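Local coordinates for protein putative methylthioribose-1-phosphate isomerase (PDB 1T5O) that probably catalyses the isomerisation of 5-methylthioribose 1-phosphate to 5-methylthioribulose 1-phosphate, a step of methionine salvage, at residues A[260-265]-A[319-324]; A[142-147]-A[228-233]; A[59-64]-A[75-80]; A[30-35]-A[81-86]. One frame throughout, in Å; residues are numbered along the deposited sequence.

Interaction 1 (A[260-265]-A[319-324])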
loop_
_atom_site.group_PDB
_atom_site.type_symbol
_atom_site.label_atom_id
_atom_site.label_comp_id
_atom_site.label_asym_id
_atom_site.label_seq_id
_atom_site.Cartn_x
_atom_site.Cartn_y
_atom_site.Cartn_z
ATOM N N PRO A 260 13.006 5.247 -17.183
ATOM C CA PRO A 260 13.071 6.707 -16.998
ATOM C C PRO A 260 12.095 7.170 -15.924
ATOM O O PRO A 260 10.930 6.761 -15.928
ATOM C CB PRO A 260 12.732 7.260 -18.399
ATOM C CG PRO A 260 13.297 6.155 -19.336
ATOM C CD PRO A 260 12.889 4.876 -18.609
ATOM N N PHE A 261 12.588 7.994 -14.990
ATOM C CA PHE A 261 11.766 8.506 -13.888
ATOM C C PHE A 261 11.748 10.041 -13.988
ATOM O O PHE A 261 12.770 10.714 -13.820
ATOM C CB PHE A 261 12.360 8.042 -12.541
ATOM C CG PHE A 261 11.527 8.412 -11.340
ATOM C CD1 PHE A 261 10.607 7.505 -10.800
ATOM C CD2 PHE A 261 11.704 9.652 -10.708
ATOM C CE1 PHE A 261 9.885 7.810 -9.651
ATOM C CE2 PHE A 261 10.980 9.969 -9.551
ATOM C CZ PHE A 261 10.074 9.053 -9.022
ATOM N N TYR A 262 10.585 10.586 -14.294
ATOM C CA TYR A 262 10.457 12.030 -14.454
ATOM C C TYR A 262 9.644 12.685 -13.355
ATOM O O TYR A 262 8.696 12.095 -12.842
ATOM C CB TYR A 262 9.795 12.340 -15.813
ATOM C CG TYR A 262 10.596 11.843 -16.986
ATOM C CD1 TYR A 262 11.893 12.317 -17.217
ATOM C CD2 TYR A 262 10.062 10.880 -17.865
ATOM C CE1 TYR A 262 12.629 11.853 -18.283
ATOM C CE2 TYR A 262 10.805 10.396 -18.952
ATOM C CZ TYR A 262 12.078 10.887 -19.152
ATOM O OH TYR A 262 12.808 10.458 -20.221
ATOM N N VAL A 263 10.035 13.901 -12.991
ATOM C CA VAL A 263 9.294 14.663 -11.996
ATOM C C VAL A 263 8.814 15.940 -12.709
ATOM O O VAL A 263 9.615 16.717 -13.243
ATOM C CB VAL A 263 10.172 15.065 -10.775
ATOM C CG1 VAL A 263 9.359 15.966 -9.881
ATOM C CG2 VAL A 263 10.626 13.809 -9.992
ATOM N N ALA A 264 7.510 16.139 -12.743
ATOM C CA ALA A 264 6.959 17.319 -13.402
ATOM C C ALA A 264 6.615 18.348 -12.325
ATOM O O ALA A 264 5.800 18.073 -11.443
ATOM C CB ALA A 264 5.686 16.925 -14.202
ATOM N N ALA A 265 7.235 19.525 -12.379
ATOM C CA ALA A 265 6.928 20.568 -11.381
ATOM C C ALA A 265 7.350 21.920 -11.879
ATOM O O ALA A 265 8.401 22.042 -12.486
ATOM C CB ALA A 265 7.634 20.288 -10.059
ATOM N N ALA A 319 15.043 13.289 -15.388
ATOM C CA ALA A 319 14.934 14.675 -15.800
ATOM C C ALA A 319 13.777 15.329 -15.069
ATOM O O ALA A 319 12.839 14.650 -14.640
ATOM C CB ALA A 319 14.709 14.763 -17.351
ATOM N N LEU A 320 13.849 16.652 -14.946
ATOM C CA LEU A 320 12.802 17.446 -14.332
ATOM C C LEU A 320 12.050 18.111 -15.506
ATOM O O LEU A 320 12.665 18.629 -16.425
ATOM C CB LEU A 320 13.428 18.515 -13.411
ATOM C CG LEU A 320 14.323 17.983 -12.284
ATOM C CD1 LEU A 320 15.063 19.126 -11.603
ATOM C CD2 LEU A 320 13.478 17.203 -11.269
ATOM N N ILE A 321 10.721 18.064 -15.482
ATOM C CA ILE A 321 9.916 18.678 -16.519
ATOM C C ILE A 321 9.273 19.915 -15.903
ATOM O O ILE A 321 8.421 19.788 -15.031
ATOM C CB ILE A 321 8.787 17.735 -16.996
ATOM C CG1 ILE A 321 9.370 16.410 -17.498
ATOM C CG2 ILE A 321 8.005 18.414 -18.122
ATOM C CD1 ILE A 321 8.296 15.333 -17.743
ATOM N N THR A 322 9.654 21.095 -16.380
ATOM C CA THR A 322 9.135 22.363 -15.837
ATOM C C THR A 322 8.520 23.225 -16.953
ATOM O O THR A 322 8.591 22.851 -18.119
ATOM C CB THR A 322 10.295 23.168 -15.169
ATOM O OG1 THR A 322 11.096 23.809 -16.177
ATOM C CG2 THR A 322 11.187 22.218 -14.331
ATOM N N GLU A 323 7.928 24.371 -16.608
ATOM C CA GLU A 323 7.335 25.236 -17.636
ATOM C C GLU A 323 8.434 26.023 -18.356
ATOM O O GLU A 323 8.176 26.759 -19.320
ATOM C CB GLU A 323 6.303 26.205 -17.032
ATOM C CG GLU A 323 6.877 27.411 -16.265
ATOM C CD GLU A 323 7.163 27.089 -14.809
ATOM O OE1 GLU A 323 7.710 25.998 -14.524
ATOM O OE2 GLU A 323 6.857 27.947 -13.948
ATOM N N TYR A 324 9.662 25.862 -17.880
ATOM C CA TYR A 324 10.823 26.522 -18.469
ATOM C C TYR A 324 11.572 25.539 -19.361
ATOM O O TYR A 324 12.551 25.904 -20.025
ATOM C CB TYR A 324 11.768 27.025 -17.372
ATOM C CG TYR A 324 11.312 28.300 -16.714
ATOM C CD1 TYR A 324 11.902 29.519 -17.047
ATOM C CD2 TYR A 324 10.297 28.292 -15.755
ATOM C CE1 TYR A 324 11.498 30.714 -16.428
ATOM C CE2 TYR A 324 9.875 29.470 -15.140
ATOM C CZ TYR A 324 10.483 30.683 -15.479
ATOM O OH TYR A 324 10.084 31.861 -14.875
#
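Two neighbouring parallel strands of a Rossmann-like sheet meet here, 261-264 beside 319-322, their axes 28° apart. Three backbone bonds set the register. Val263 sits between two of them: its N reaches Ala319 O over a weak 3.3 Å, while its O takes Ile321 N at 2.8 Å in a nearly straight bond (173° at the hydrogen). Ile321 O in turn accepts from Ala265 N at 2.9 Å. Both shorter bonds lie in the plane of the accepting carbonyl; the weak one is at the N-terminal end of the pairing.

Tyr262, Ala264, Ala319 and Ile321 share one face. With its CG anti to the carbonyl carbon, Tyr262 brings its ring edge to Ala319, whose O lies in the ring plane and whose CB is 3.7 Å from Tyr262 CE1, and Ile321 CD1 closes on Tyr262 CB at 3.9 Å. On the other face Leu320 CD2 leans over to Val263 CB at 4.0 Å. At the last residue of the strand, Thr322 OG1 accepts from Tyr324 N at 3.0 Å, an ST turn, and also bonds to Gly325 O as the chain turns into antiparallel strand 325-327.

Strand 228-231 lies along the far side of 261-264. Met136 of helix 111-141 rests on Ala264 and Ile321, and helix 247-256 packs against Phe261.

Interaction 2 (A[142-147]-A[228-233]); sequences ELLEDG and KVIVGA
The flat group that takes part is the carboxylate of Glu145, and it is met at the end of one oxygen: Lys228 NZ stands 2.7 Å from OE1 of Glu145, nearly along the C-O axis, in a hydrogen-bonded salt bridge. The two side chains cross at about a right angle. Glu145 gets there by a bend at its second torsion (chi2 74°), which brings the carboxylate nearer to the strand. Lys228 is bent at chi2 and again at chi4 (-85°), and its last turn directs the ammonium to the acid. A second carboxylate, Asp148, also forms a salt bridge with NZ through OD1, the same oxygen that receives Glu145 N; two acids round one ammonium would be expected to favour its charged form.

This places the loop after helix 111-141 against strand 228-231, an inner strand in the parallel part of the Rossmann-like sheet, just before the chain enters the adjoining strand 149-152.

Beside the ion pair the contact is apolar. Leu144 slides past Lys228 in the opposite direction, bringing its CD1 to 3.9 Å from Lys228 CE. Its tip then meets that of Ile230, whose side chain runs out extended (chi2 -180°): Ile230 CD1 lies 4.1 Å from Leu144 CD1 and equally far from Leu144 CD2, so it faces the fork of both methyls. Val170 of helix 167-176 touches Leu144 and Ile230 alike, and Ala174 of that helix adds to the cover over Leu144.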
loop_
_atom_site.group_PDB
_atom_site.type_symbol
_atom_site.label_atom_id
_atom_site.label_comp_id
_atom_site.label_asym_id
_atom_site.label_seq_id
_atom_site.Cartn_x
_atom_site.Cartn_y
_atom_site.Cartn_z
ATOM N N GLU A 142 7.294 15.721 -25.235
ATOM C CA GLU A 142 8.403 15.347 -26.095
ATOM C C GLU A 142 9.152 14.117 -25.558
ATOM O O GLU A 142 9.929 13.491 -26.300
ATOM C CB GLU A 142 9.391 16.522 -26.247
ATOM C CG GLU A 142 8.849 17.696 -27.096
ATOM C CD GLU A 142 8.285 17.219 -28.437
ATOM O OE1 GLU A 142 9.081 16.745 -29.276
ATOM O OE2 GLU A 142 7.049 17.291 -28.641
ATOM N N LEU A 143 8.927 13.782 -24.282
ATOM C CA LEU A 143 9.570 12.611 -23.643
ATOM C C LEU A 143 8.688 11.365 -23.728
ATOM O O LEU A 143 9.036 10.290 -23.247
ATOM C CB LEU A 143 9.848 12.894 -22.161
ATOM C CG LEU A 143 10.683 14.135 -21.902
ATOM C CD1 LEU A 143 10.726 14.402 -20.393
ATOM C CD2 LEU A 143 12.056 13.969 -22.478
ATOM N N LEU A 144 7.528 11.520 -24.329
ATOM C CA LEU A 144 6.613 10.413 -24.440
ATOM C C LEU A 144 6.489 10.016 -25.915
ATOM O O LEU A 144 6.452 10.880 -26.804
ATOM C CB LEU A 144 5.260 10.850 -23.866
ATOM C CG LEU A 144 4.758 10.253 -22.545
ATOM C CD1 LEU A 144 5.885 9.808 -21.657
ATOM C CD2 LEU A 144 3.830 11.256 -21.871
ATOM N N GLU A 145 6.422 8.712 -26.157
ATOM C CA GLU A 145 6.291 8.166 -27.498
ATOM C C GLU A 145 4.963 7.414 -27.652
ATOM O O GLU A 145 4.346 6.946 -26.678
ATOM C CB GLU A 145 7.476 7.236 -27.809
ATOM C CG GLU A 145 8.842 7.965 -28.027
ATOM C CD GLU A 145 9.485 8.511 -26.731
ATOM O OE1 GLU A 145 9.686 7.717 -25.804
ATOM O OE2 GLU A 145 9.798 9.725 -26.637
ATOM N N ASP A 146 4.502 7.315 -28.892
ATOM C CA ASP A 146 3.245 6.621 -29.166
ATOM C C ASP A 146 3.330 5.202 -28.592
ATOM O O ASP A 146 4.331 4.514 -28.786
ATOM C CB ASP A 146 3.007 6.600 -30.684
ATOM C CG ASP A 146 1.684 5.949 -31.064
ATOM O OD1 ASP A 146 0.629 6.288 -30.476
ATOM O OD2 ASP A 146 1.701 5.095 -31.971
ATOM N N GLY A 147 2.298 4.777 -27.866
ATOM C CA GLY A 147 2.295 3.435 -27.303
ATOM C C GLY A 147 2.869 3.314 -25.894
ATOM O O GLY A 147 2.792 2.256 -25.257
ATOM N N LYS A 228 7.722 4.408 -18.729
ATOM C CA LYS A 228 8.282 5.552 -18.032
ATOM C C LYS A 228 7.464 5.833 -16.798
ATOM O O LYS A 228 6.315 5.418 -16.688
ATOM C CB LYS A 228 8.246 6.830 -18.905
ATOM C CG LYS A 228 8.164 6.647 -20.429
ATOM C CD LYS A 228 9.283 7.453 -21.071
ATOM C CE LYS A 228 9.058 7.716 -22.535
ATOM N NZ LYS A 228 9.521 6.635 -23.358
ATOM N N VAL A 229 8.077 6.551 -15.869
ATOM C CA VAL A 229 7.393 6.947 -14.654
ATOM C C VAL A 229 7.340 8.473 -14.673
ATOM O O VAL A 229 8.332 9.115 -15.014
ATOM C CB VAL A 229 8.184 6.534 -13.375
ATOM C CG1 VAL A 229 7.433 7.016 -12.146
ATOM C CG2 VAL A 229 8.375 5.008 -13.312
ATOM N N ILE A 230 6.194 9.051 -14.335
ATOM C CA ILE A 230 6.111 10.515 -14.227
ATOM C C ILE A 230 5.326 10.838 -12.957
ATOM O O ILE A 230 4.189 10.395 -12.782
ATOM C CB ILE A 230 5.393 11.229 -15.434
ATOM C CG1 ILE A 230 6.016 10.821 -16.776
ATOM C CG2 ILE A 230 5.564 12.760 -15.281
ATOM C CD1 ILE A 230 5.341 11.515 -18.021
ATOM N N VAL A 231 5.959 11.574 -12.054
ATOM C CA VAL A 231 5.306 11.957 -10.811
ATOM C C VAL A 231 5.409 13.470 -10.657
ATOM O O VAL A 231 6.111 14.153 -11.419
ATOM C CB VAL A 231 5.966 11.290 -9.564
ATOM C CG1 VAL A 231 5.804 9.765 -9.643
ATOM C CG2 VAL A 231 7.439 11.696 -9.458
ATOM N N GLY A 232 4.679 14.006 -9.692
ATOM C CA GLY A 232 4.759 15.436 -9.458
ATOM C C GLY A 232 5.733 15.636 -8.301
ATOM O O GLY A 232 6.488 14.711 -7.949
ATOM N N ALA A 233 5.715 16.826 -7.707
ATOM C CA ALA A 233 6.597 17.135 -6.585
ATOM C C ALA A 233 5.949 18.125 -5.637
ATOM O O ALA A 233 5.193 18.999 -6.056
ATOM C CB ALA A 233 7.887 17.732 -7.073
#

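Interaction 3 (A[59-64]-A[75-80]); sequences ALAARE and EHLKKA
From its CB, the side chain of His76 sets out toward helix 47-61 with CG anti to the backbone N (chi1 176°), which sends the imidazole across, its edge turned to Ala61 O and Glu64. CD2 of His76 comes within 3.1 Å of Ala61 O, which lies near the ring plane. At the tip, His76 NE2 donates to Glu64 OE1 at 3.2 Å; the acceptor is only 1° out of the ring plane and is met nearly along its C-O axis, whereas carboxylate and ring planes stand 84° apart. The other oxygen of Glu64, OE2, takes Val32 N, so this carboxylate links 59-64 to both His76 and Val32. An alanine in place of His76 would remove the imidazole and would probably loosen the hold on Glu64.

Beside the ring the helices come very close. Ala61 CB and Ala80 CB are 3.4 Å apart, tighter than usual, which leaves little room for anything larger than a methyl. Leu77 CD2 fits in next to them, 3.6 Å from Ala62 CB and 3.9 Å from Ala61 CB. The contact thus joins successive helices 47-61 and 70-85, and Leu77 continues the packing onto helices 92-105 and 111-141.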
loop_
_atom_site.group_PDB
_atom_site.type_symbol
_atom_site.label_atom_id
_atom_site.label_comp_id
_atom_site.label_asym_id
_atom_site.label_seq_id
_atom_site.Cartn_x
_atom_site.Cartn_y
_atom_site.Cartn_z
ATOM N N ALA A 59 -11.278 37.749 -3.129
ATOM C CA ALA A 59 -12.334 38.278 -3.992
ATOM C C ALA A 59 -13.667 37.966 -3.317
ATOM O O ALA A 59 -14.609 38.766 -3.334
ATOM C CB ALA A 59 -12.277 37.631 -5.363
ATOM N N LEU A 60 -13.734 36.791 -2.710
ATOM C CA LEU A 60 -14.932 36.370 -2.009
ATOM C C LEU A 60 -15.157 37.265 -0.788
ATOM O O LEU A 60 -16.227 37.832 -0.609
ATOM C CB LEU A 60 -14.798 34.904 -1.569
ATOM C CG LEU A 60 -15.948 34.288 -0.758
ATOM C CD1 LEU A 60 -17.284 34.504 -1.482
ATOM C CD2 LEU A 60 -15.687 32.805 -0.554
ATOM N N ALA A 61 -14.147 37.390 0.054
ATOM C CA ALA A 61 -14.269 38.210 1.254
ATOM C C ALA A 61 -14.725 39.640 0.952
ATOM O O ALA A 61 -15.420 40.261 1.765
ATOM C CB ALA A 61 -12.950 38.237 1.990
ATOM N N ALA A 62 -14.329 40.161 -0.207
ATOM C CA ALA A 62 -14.685 41.520 -0.601
ATOM C C ALA A 62 -16.086 41.623 -1.184
ATOM O O ALA A 62 -16.584 42.726 -1.412
ATOM C CB ALA A 62 -13.668 42.060 -1.614
ATOM N N ARG A 63 -16.710 40.477 -1.434
ATOM C CA ARG A 63 -18.051 40.451 -2.001
ATOM C C ARG A 63 -19.052 39.873 -1.004
ATOM O O ARG A 63 -20.259 40.088 -1.128
ATOM C CB ARG A 63 -18.058 39.624 -3.295
ATOM C CG ARG A 63 -17.310 40.269 -4.460
ATOM C CD ARG A 63 -17.166 39.312 -5.640
ATOM N NE ARG A 63 -16.749 40.004 -6.859
ATOM C CZ ARG A 63 -15.581 40.621 -7.016
ATOM N NH1 ARG A 63 -14.689 40.635 -6.030
ATOM N NH2 ARG A 63 -15.313 41.247 -8.156
ATOM N N GLU A 64 -18.534 39.148 -0.016
ATOM C CA GLU A 64 -19.337 38.516 1.028
ATOM C C GLU A 64 -20.641 39.284 1.222
ATOM O O GLU A 64 -21.720 38.787 0.881
ATOM C CB GLU A 64 -18.536 38.489 2.326
ATOM C CG GLU A 64 -18.532 37.147 3.031
ATOM C CD GLU A 64 -17.129 36.675 3.386
ATOM O OE1 GLU A 64 -16.354 37.464 3.979
ATOM O OE2 GLU A 64 -16.801 35.510 3.074
ATOM N N GLU A 75 -10.146 46.996 5.555
ATOM C CA GLU A 75 -9.866 46.475 6.882
ATOM C C GLU A 75 -10.346 45.022 6.948
ATOM O O GLU A 75 -9.646 44.141 7.457
ATOM C CB GLU A 75 -10.585 47.325 7.938
ATOM C CG GLU A 75 -10.195 46.997 9.370
ATOM C CD GLU A 75 -10.880 47.895 10.396
ATOM O OE1 GLU A 75 -10.464 47.853 11.579
ATOM O OE2 GLU A 75 -11.831 48.633 10.028
ATOM N N HIS A 76 -11.547 44.779 6.421
ATOM C CA HIS A 76 -12.134 43.440 6.394
ATOM C C HIS A 76 -11.246 42.465 5.605
ATOM O O HIS A 76 -11.036 41.325 6.023
ATOM C CB HIS A 76 -13.531 43.488 5.760
ATOM C CG HIS A 76 -14.168 42.142 5.595
ATOM N ND1 HIS A 76 -14.610 41.385 6.661
ATOM C CD2 HIS A 76 -14.434 41.412 4.483
ATOM C CE1 HIS A 76 -15.120 40.250 6.216
ATOM N NE2 HIS A 76 -15.025 40.242 4.898
ATOM N N LEU A 77 -10.725 42.915 4.468
ATOM C CA LEU A 77 -9.876 42.050 3.658
ATOM C C LEU A 77 -8.622 41.603 4.414
ATOM O O LEU A 77 -8.226 40.436 4.338
ATOM C CB LEU A 77 -9.484 42.752 2.359
ATOM C CG LEU A 77 -10.649 43.063 1.419
ATOM C CD1 LEU A 77 -10.105 43.569 0.098
ATOM C CD2 LEU A 77 -11.502 41.815 1.197
ATOM N N LYS A 78 -7.996 42.520 5.147
ATOM C CA LYS A 78 -6.793 42.172 5.891
ATOM C C LYS A 78 -7.129 41.104 6.936
ATOM O O LYS A 78 -6.334 40.199 7.213
ATOM C CB LYS A 78 -6.208 43.423 6.554
ATOM C CG LYS A 78 -5.708 44.465 5.557
ATOM C CD LYS A 78 -5.216 45.739 6.248
ATOM C CE LYS A 78 -4.736 46.763 5.233
ATOM N NZ LYS A 78 -4.248 48.029 5.864
ATOM N N LYS A 79 -8.329 41.205 7.497
ATOM C CA LYS A 79 -8.783 40.253 8.498
ATOM C C LYS A 79 -9.039 38.894 7.844
ATOM O O LYS A 79 -8.605 37.857 8.356
ATOM C CB LYS A 79 -10.061 40.762 9.182
ATOM C CG LYS A 79 -9.867 41.982 10.106
ATOM C CD LYS A 79 -11.172 42.355 10.866
ATOM C CE LYS A 79 -12.298 42.776 9.912
ATOM N NZ LYS A 79 -13.572 43.180 10.592
ATOM N N ALA A 80 -9.740 38.909 6.711
ATOM C CA ALA A 80 -10.049 37.685 5.980
ATOM C C ALA A 80 -8.757 37.002 5.515
ATOM O O ALA A 80 -8.635 35.778 5.595
ATOM C CB ALA A 80 -10.946 38.001 4.782
#

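Interaction 4 (A[30-35]-A[81-86]); sequences RNVEEL and ADFLAS
Val32 and Phe83 cross obliquely, and the valine's CG1 makes the closest contact. It comes within 3.3 Å of Phe83 CD1, a close approach, and on its other flank lies 3.8 Å from Leu84 CG, so that it wedges between two consecutive side chains of helix 70-85. Phe83 holds CG anti to its backbone N (chi1 163°), which extends the ring toward the first turn of helix 32-40. There Phe83 CZ reaches Glu33 CA at 4.1 Å. Replacing Phe83 by an alanine would strip away the ring and its contacts with Val32 and Glu33, and would probably loosen the packing of this first turn, leaving Val32 CG1 with Leu84 as its neighbour.

Deeper in, Leu35 and Leu84 cross at about a right angle, Leu35 CD2, one turn on from Val32, being 4.0 Å from Leu84 CD1. The start of the helix is fixed by its N-cap: Asn31 OD1 accepts from Glu34 N at 2.8 Å, with the donor above the carbonyl plane.

Helix 32-40 thus lies against the C-terminal part of helix 70-85, with Ala36 extending the contact and Ile98 of helix 92-105 touching Leu84.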
loop_
_atom_site.group_PDB
_atom_site.type_symbol
_atom_site.label_atom_id
_atom_site.label_comp_id
_atom_site.label_asym_id
_atom_site.label_seq_id
_atom_site.Cartn_x
_atom_site.Cartn_y
_atom_site.Cartn_z
ATOM N N ARG A 30 -19.788 30.623 -0.471
ATOM C CA ARG A 30 -20.352 31.966 -0.455
ATOM C C ARG A 30 -19.751 32.801 0.669
ATOM O O ARG A 30 -20.054 33.986 0.791
ATOM C CB ARG A 30 -21.888 31.910 -0.363
ATOM C CG ARG A 30 -22.431 30.672 0.327
ATOM C CD ARG A 30 -23.873 30.359 -0.082
ATOM N NE ARG A 30 -24.317 29.084 0.487
ATOM C CZ ARG A 30 -23.830 27.890 0.142
ATOM N NH1 ARG A 30 -22.878 27.794 -0.783
ATOM N NH2 ARG A 30 -24.285 26.789 0.732
ATOM N N ASN A 31 -18.885 32.188 1.475
ATOM C CA ASN A 31 -18.210 32.911 2.549
ATOM C C ASN A 31 -16.843 32.338 2.924
ATOM O O ASN A 31 -16.499 31.209 2.565
ATOM C CB ASN A 31 -19.098 33.006 3.809
ATOM C CG ASN A 31 -19.269 31.674 4.533
ATOM O OD1 ASN A 31 -18.292 31.028 4.918
ATOM N ND2 ASN A 31 -20.523 31.276 4.746
ATOM N N VAL A 32 -16.081 33.143 3.654
ATOM C CA VAL A 32 -14.738 32.798 4.112
ATOM C C VAL A 32 -14.651 31.439 4.783
ATOM O O VAL A 32 -13.807 30.615 4.436
ATOM C CB VAL A 32 -14.207 33.801 5.168
ATOM C CG1 VAL A 32 -12.698 33.940 5.023
ATOM C CG2 VAL A 32 -14.926 35.138 5.063
ATOM N N GLU A 33 -15.510 31.234 5.776
ATOM C CA GLU A 33 -15.526 29.999 6.541
ATOM C C GLU A 33 -15.738 28.752 5.691
ATOM O O GLU A 33 -15.096 27.727 5.928
ATOM C CB GLU A 33 -16.591 30.080 7.642
ATOM C CG GLU A 33 -16.374 31.237 8.619
ATOM C CD GLU A 33 -17.502 31.380 9.636
ATOM O OE1 GLU A 33 -18.679 31.507 9.217
ATOM O OE2 GLU A 33 -17.209 31.373 10.857
ATOM N N GLU A 34 -16.620 28.837 4.701
ATOM C CA GLU A 34 -16.886 27.690 3.843
ATOM C C GLU A 34 -15.647 27.256 3.069
ATOM O O GLU A 34 -15.326 26.066 2.995
ATOM C CB GLU A 34 -18.016 28.011 2.871
ATOM C CG GLU A 34 -19.306 28.368 3.576
ATOM C CD GLU A 34 -20.488 28.369 2.637
ATOM O OE1 GLU A 34 -20.381 28.966 1.549
ATOM O OE2 GLU A 34 -21.525 27.775 2.993
ATOM N N LEU A 35 -14.954 28.226 2.492
ATOM C CA LEU A 35 -13.751 27.941 1.740
ATOM C C LEU A 35 -12.748 27.325 2.697
ATOM O O LEU A 35 -12.132 26.298 2.402
ATOM C CB LEU A 35 -13.190 29.237 1.151
ATOM C CG LEU A 35 -11.919 29.151 0.301
ATOM C CD1 LEU A 35 -12.122 28.217 -0.900
ATOM C CD2 LEU A 35 -11.546 30.557 -0.159
ATOM N N ALA A 81 -7.801 37.801 5.040
ATOM C CA ALA A 81 -6.513 37.291 4.580
ATOM C C ALA A 81 -5.838 36.558 5.733
ATOM O O ALA A 81 -5.291 35.472 5.555
ATOM C CB ALA A 81 -5.640 38.442 4.116
ATOM N N ASP A 82 -5.875 37.176 6.914
ATOM C CA ASP A 82 -5.296 36.621 8.141
ATOM C C ASP A 82 -5.996 35.322 8.526
ATOM O O ASP A 82 -5.357 34.325 8.873
ATOM C CB ASP A 82 -5.450 37.616 9.302
ATOM C CG ASP A 82 -4.385 38.701 9.296
ATOM O OD1 ASP A 82 -3.660 38.833 8.283
ATOM O OD2 ASP A 82 -4.279 39.434 10.308
ATOM N N PHE A 83 -7.323 35.348 8.470
ATOM C CA PHE A 83 -8.103 34.177 8.809
ATOM C C PHE A 83 -7.857 33.007 7.862
ATOM O O PHE A 83 -7.667 31.874 8.311
ATOM C CB PHE A 83 -9.591 34.529 8.824
ATOM C CG PHE A 83 -10.492 33.334 8.753
ATOM C CD1 PHE A 83 -10.899 32.827 7.522
ATOM C CD2 PHE A 83 -10.918 32.701 9.913
ATOM C CE1 PHE A 83 -11.716 31.715 7.448
ATOM C CE2 PHE A 83 -11.740 31.583 9.845
ATOM C CZ PHE A 83 -12.139 31.090 8.611
ATOM N N LEU A 84 -7.866 33.270 6.554
ATOM C CA LEU A 84 -7.664 32.193 5.590
ATOM C C LEU A 84 -6.270 31.596 5.626
ATOM O O LEU A 84 -6.120 30.380 5.537
ATOM C CB LEU A 84 -7.982 32.657 4.162
ATOM C CG LEU A 84 -9.433 32.447 3.715
ATOM C CD1 LEU A 84 -9.640 33.019 2.320
ATOM C CD2 LEU A 84 -9.761 30.964 3.734
ATOM N N ALA A 85 -5.250 32.437 5.760
ATOM C CA ALA A 85 -3.885 31.935 5.802
ATOM C C ALA A 85 -3.665 31.067 7.047
ATOM O O ALA A 85 -2.885 30.110 7.019
ATOM C CB ALA A 85 -2.892 33.097 5.768
ATOM N N SER A 86 -4.374 31.395 8.126
ATOM C CA SER A 86 -4.260 30.645 9.368
ATOM C C SER A 86 -4.798 29.212 9.231
ATOM O O SER A 86 -4.525 28.361 10.080
ATOM C CB SER A 86 -4.980 31.378 10.512
ATOM O OG SER A 86 -6.394 31.303 10.404
#

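How the interactions relate
The contacts fall into two pairs, one on each side of the chain's centre. Interactions 1 and 2 have centres about 9 Å apart in the parallel part of the mixed sheet, where strands 228-231 and 261-264 are neighbours: Tyr262 N lies 2.8 Å from Val229 O. Interactions 3 and 4, also about 9 Å apart between centres, follow one another along helix 70-85 in the helical N-terminal region. Along the chain, interaction 4 encloses interaction 3, and both close before interaction 2 and then interaction 1 open. Between the pairs, centres are about 33 to 42 Å apart and no atoms touch. Helix 111-141 joins helical region and Rossmann-like sheet, touching interactions 3 and 1.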